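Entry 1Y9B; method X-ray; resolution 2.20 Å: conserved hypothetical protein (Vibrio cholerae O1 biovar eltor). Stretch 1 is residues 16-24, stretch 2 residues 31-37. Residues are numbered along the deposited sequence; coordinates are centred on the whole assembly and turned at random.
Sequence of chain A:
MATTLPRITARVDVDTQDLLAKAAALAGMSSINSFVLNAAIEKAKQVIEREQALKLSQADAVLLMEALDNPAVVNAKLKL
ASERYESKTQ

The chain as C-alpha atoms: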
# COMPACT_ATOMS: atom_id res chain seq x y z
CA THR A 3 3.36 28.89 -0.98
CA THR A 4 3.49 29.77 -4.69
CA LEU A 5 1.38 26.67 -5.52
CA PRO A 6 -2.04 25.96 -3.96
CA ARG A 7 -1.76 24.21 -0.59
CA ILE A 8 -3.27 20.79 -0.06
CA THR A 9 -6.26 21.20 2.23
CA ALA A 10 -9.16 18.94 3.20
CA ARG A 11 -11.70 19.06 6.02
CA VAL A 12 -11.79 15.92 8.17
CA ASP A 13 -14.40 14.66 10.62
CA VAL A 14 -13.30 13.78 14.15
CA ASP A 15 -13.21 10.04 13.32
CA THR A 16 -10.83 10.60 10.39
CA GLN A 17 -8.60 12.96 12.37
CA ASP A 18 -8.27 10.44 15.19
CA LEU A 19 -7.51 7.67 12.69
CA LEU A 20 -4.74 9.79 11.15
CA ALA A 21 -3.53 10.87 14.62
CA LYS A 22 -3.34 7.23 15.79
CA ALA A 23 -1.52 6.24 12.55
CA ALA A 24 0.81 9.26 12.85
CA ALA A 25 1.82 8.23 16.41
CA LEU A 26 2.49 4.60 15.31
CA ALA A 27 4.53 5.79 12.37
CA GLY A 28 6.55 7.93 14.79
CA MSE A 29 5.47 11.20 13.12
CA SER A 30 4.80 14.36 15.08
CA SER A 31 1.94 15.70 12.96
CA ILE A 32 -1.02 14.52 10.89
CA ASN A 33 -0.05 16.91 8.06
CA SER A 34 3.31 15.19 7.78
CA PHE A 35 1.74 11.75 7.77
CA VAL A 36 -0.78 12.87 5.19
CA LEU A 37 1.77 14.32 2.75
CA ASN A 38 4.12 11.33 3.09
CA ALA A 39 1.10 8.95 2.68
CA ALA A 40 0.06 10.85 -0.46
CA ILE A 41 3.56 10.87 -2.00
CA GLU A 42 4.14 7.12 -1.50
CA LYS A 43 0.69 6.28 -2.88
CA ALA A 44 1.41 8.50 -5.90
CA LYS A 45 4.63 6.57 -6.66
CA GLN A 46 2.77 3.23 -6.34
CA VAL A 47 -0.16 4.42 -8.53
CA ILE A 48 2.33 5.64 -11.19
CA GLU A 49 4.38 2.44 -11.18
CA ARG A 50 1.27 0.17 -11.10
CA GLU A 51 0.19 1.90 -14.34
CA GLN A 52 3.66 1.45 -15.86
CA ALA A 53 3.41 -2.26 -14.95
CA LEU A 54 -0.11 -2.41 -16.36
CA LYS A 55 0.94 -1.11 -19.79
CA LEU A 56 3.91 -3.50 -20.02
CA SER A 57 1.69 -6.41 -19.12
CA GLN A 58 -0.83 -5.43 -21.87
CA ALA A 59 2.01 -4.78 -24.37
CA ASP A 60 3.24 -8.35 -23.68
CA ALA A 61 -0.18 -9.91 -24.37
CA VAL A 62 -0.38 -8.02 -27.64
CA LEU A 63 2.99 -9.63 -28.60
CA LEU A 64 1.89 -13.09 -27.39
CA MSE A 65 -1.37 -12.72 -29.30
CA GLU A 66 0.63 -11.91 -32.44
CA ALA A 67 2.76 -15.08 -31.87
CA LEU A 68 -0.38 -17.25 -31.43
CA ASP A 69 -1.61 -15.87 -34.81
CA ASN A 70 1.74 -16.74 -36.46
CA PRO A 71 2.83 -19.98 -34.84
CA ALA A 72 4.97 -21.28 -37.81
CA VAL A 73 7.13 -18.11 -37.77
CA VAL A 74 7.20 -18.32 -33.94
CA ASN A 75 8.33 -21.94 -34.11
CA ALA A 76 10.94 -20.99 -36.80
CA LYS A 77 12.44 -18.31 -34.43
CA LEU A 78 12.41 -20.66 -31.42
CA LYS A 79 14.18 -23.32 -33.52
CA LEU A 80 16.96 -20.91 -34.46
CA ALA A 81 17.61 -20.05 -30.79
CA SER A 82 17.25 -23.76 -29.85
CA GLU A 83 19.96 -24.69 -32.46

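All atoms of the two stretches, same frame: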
# COMPACT_ATOMS: atom_id res chain seq x y z
N THR A 16 -11.94 10.64 11.34
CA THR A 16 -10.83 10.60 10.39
C THR A 16 -9.57 11.19 11.01
O THR A 16 -8.51 10.57 10.93
CB THR A 16 -11.23 11.26 9.06
OG1 THR A 16 -12.23 10.43 8.44
CG2 THR A 16 -10.04 11.41 8.10
N GLN A 17 -9.71 12.34 11.65
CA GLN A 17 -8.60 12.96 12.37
C GLN A 17 -7.95 12.03 13.40
O GLN A 17 -6.73 11.95 13.49
CB GLN A 17 -9.05 14.22 13.09
CG GLN A 17 -7.86 14.95 13.68
CD GLN A 17 -8.23 15.92 14.78
OE1 GLN A 17 -8.94 15.56 15.72
NE2 GLN A 17 -7.72 17.14 14.67
N ASP A 18 -8.78 11.34 14.17
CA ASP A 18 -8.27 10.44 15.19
C ASP A 18 -7.61 9.19 14.59
O ASP A 18 -6.57 8.74 15.10
CB ASP A 18 -9.35 10.13 16.24
CG ASP A 18 -9.55 11.31 17.22
OD1 ASP A 18 -8.85 12.36 17.11
OD2 ASP A 18 -10.42 11.19 18.11
N LEU A 19 -8.16 8.69 13.49
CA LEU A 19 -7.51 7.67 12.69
C LEU A 19 -6.12 8.09 12.23
O LEU A 19 -5.17 7.32 12.36
CB LEU A 19 -8.36 7.31 11.45
CG LEU A 19 -7.91 6.13 10.58
CD1 LEU A 19 -8.43 4.81 11.15
CD2 LEU A 19 -8.37 6.29 9.14
N LEU A 20 -6.01 9.29 11.67
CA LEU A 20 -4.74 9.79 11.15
C LEU A 20 -3.75 10.13 12.28
O LEU A 20 -2.51 9.98 12.14
CB LEU A 20 -4.97 11.01 10.26
CG LEU A 20 -5.89 10.97 9.04
CD1 LEU A 20 -6.03 12.40 8.44
CD2 LEU A 20 -5.41 9.96 8.00
N ALA A 21 -4.30 10.60 13.40
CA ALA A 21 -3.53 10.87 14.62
C ALA A 21 -2.98 9.58 15.22
O ALA A 21 -1.79 9.51 15.52
CB ALA A 21 -4.39 11.63 15.62
N LYS A 22 -3.83 8.55 15.37
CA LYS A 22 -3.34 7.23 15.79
C LYS A 22 -2.26 6.63 14.85
O LYS A 22 -1.23 6.11 15.31
CB LYS A 22 -4.50 6.24 15.99
CG LYS A 22 -4.03 4.81 16.24
CD LYS A 22 -5.11 3.95 16.87
CE LYS A 22 -4.53 2.60 17.37
NZ LYS A 22 -5.62 1.62 17.75
N ALA A 23 -2.51 6.70 13.53
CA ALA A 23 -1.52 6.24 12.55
C ALA A 23 -0.25 7.04 12.57
O ALA A 23 0.81 6.47 12.43
CB ALA A 23 -2.12 6.21 11.15
N ALA A 24 -0.35 8.37 12.75
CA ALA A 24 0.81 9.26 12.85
C ALA A 24 1.71 8.91 14.05
O ALA A 24 2.93 8.90 13.91
CB ALA A 24 0.39 10.74 12.90
N SER A 31 3.21 15.13 13.39
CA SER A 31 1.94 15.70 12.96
C SER A 31 1.17 14.89 11.90
O SER A 31 1.74 14.09 11.16
CB SER A 31 2.10 17.18 12.54
OG SER A 31 2.66 17.31 11.25
N ILE A 32 -0.14 15.10 11.88
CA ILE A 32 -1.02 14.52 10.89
C ILE A 32 -0.65 15.01 9.50
O ILE A 32 -0.67 14.23 8.57
CB ILE A 32 -2.49 14.87 11.18
CG1 ILE A 32 -2.91 14.27 12.51
CG2 ILE A 32 -3.42 14.34 10.07
CD1 ILE A 32 -4.31 14.72 12.94
N ASN A 33 -0.32 16.30 9.37
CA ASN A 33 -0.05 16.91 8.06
C ASN A 33 1.17 16.31 7.40
O ASN A 33 1.21 16.18 6.18
CB ASN A 33 0.13 18.42 8.19
CG ASN A 33 -1.16 19.12 8.52
OD1 ASN A 33 -2.26 18.63 8.19
ND2 ASN A 33 -1.05 20.24 9.20
N SER A 34 2.16 15.96 8.22
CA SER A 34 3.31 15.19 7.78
C SER A 34 2.98 13.80 7.29
O SER A 34 3.51 13.35 6.27
CB SER A 34 4.30 15.04 8.91
OG SER A 34 5.36 15.91 8.64
N PHE A 35 2.18 13.10 8.07
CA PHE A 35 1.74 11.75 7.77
C PHE A 35 0.98 11.74 6.45
O PHE A 35 1.20 10.88 5.58
CB PHE A 35 0.81 11.26 8.89
CG PHE A 35 0.21 9.93 8.61
CD1 PHE A 35 0.94 8.78 8.86
CD2 PHE A 35 -1.05 9.83 8.01
CE1 PHE A 35 0.41 7.54 8.56
CE2 PHE A 35 -1.57 8.59 7.70
CZ PHE A 35 -0.83 7.44 7.98
N VAL A 36 0.07 12.69 6.35
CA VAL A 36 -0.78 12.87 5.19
C VAL A 36 0.04 13.08 3.91
O VAL A 36 -0.18 12.38 2.93
CB VAL A 36 -1.76 14.04 5.45
CG1 VAL A 36 -2.47 14.45 4.18
CG2 VAL A 36 -2.78 13.62 6.51
N LEU A 37 0.96 14.04 3.92
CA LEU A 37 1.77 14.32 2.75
C LEU A 37 2.67 13.14 2.37
O LEU A 37 2.82 12.86 1.19
CB LEU A 37 2.64 15.56 2.97
CG LEU A 37 3.58 16.03 1.84
CD1 LEU A 37 2.82 16.42 0.56
CD2 LEU A 37 4.41 17.20 2.32

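The centre of this contact is apolar and is built around Leu20, Ile32 and Phe35. Leu20 points toward the second stretch and, with chi1 m and chi2 t, spreads its two methyls over different partners: CD1 lies 3.6 Å from Ile32 CG2 and 4.0 Å from Val36 CG2, while CD2 lies 4.1 Å from Phe35 CE2. These are van der Waals separations, and Leu20 is buried, as are Phe35 and Val36.

Phe35, also directed toward its partner helix, adopts chi1 t, and its ring packs against Leu20, Ala23 and Ala24. Ala23 CB approaches Phe35 CZ at 3.6 Å. The backbone N of Ala24 sits over one ring face and Ala24 CA is 4.0 Å from Phe35 CD1, evidence that the ring packs against the main chain there. Ala24 CB and Phe35 CB are 4.1 Å apart.

The backbones fit this packing. The helix axes cross at 85°, nearly perpendicular, with a closest approach of 9.1 Å. CA atoms come nearest at Ala21 and Ile32 (5.8 Å) and at Ala24 and Phe35 (5.7 Å), so the two backbones come nearest where alanines of the first helix meet Ile32 and Phe35.

Farther out, Ile32 starts sideways but its end reaches the first helix: its CD1 lies 3.6 Å from Gln17 CG and 4.1 Å from Ala21 CB. Gln17 thus contributes the aliphatic part of a polar side chain.

At the polar edge, Ser31 O lies 4.0 Å from Ala24 CB, while the Ser31 side chain points away and serves its own helix. Ser34 N donates a weak N-cap bond to Ser31 OG (3.4 Å, 160°). No hydrogen bond links the two stretches; their association here rests on apolar packing that buries 359 Å² in total.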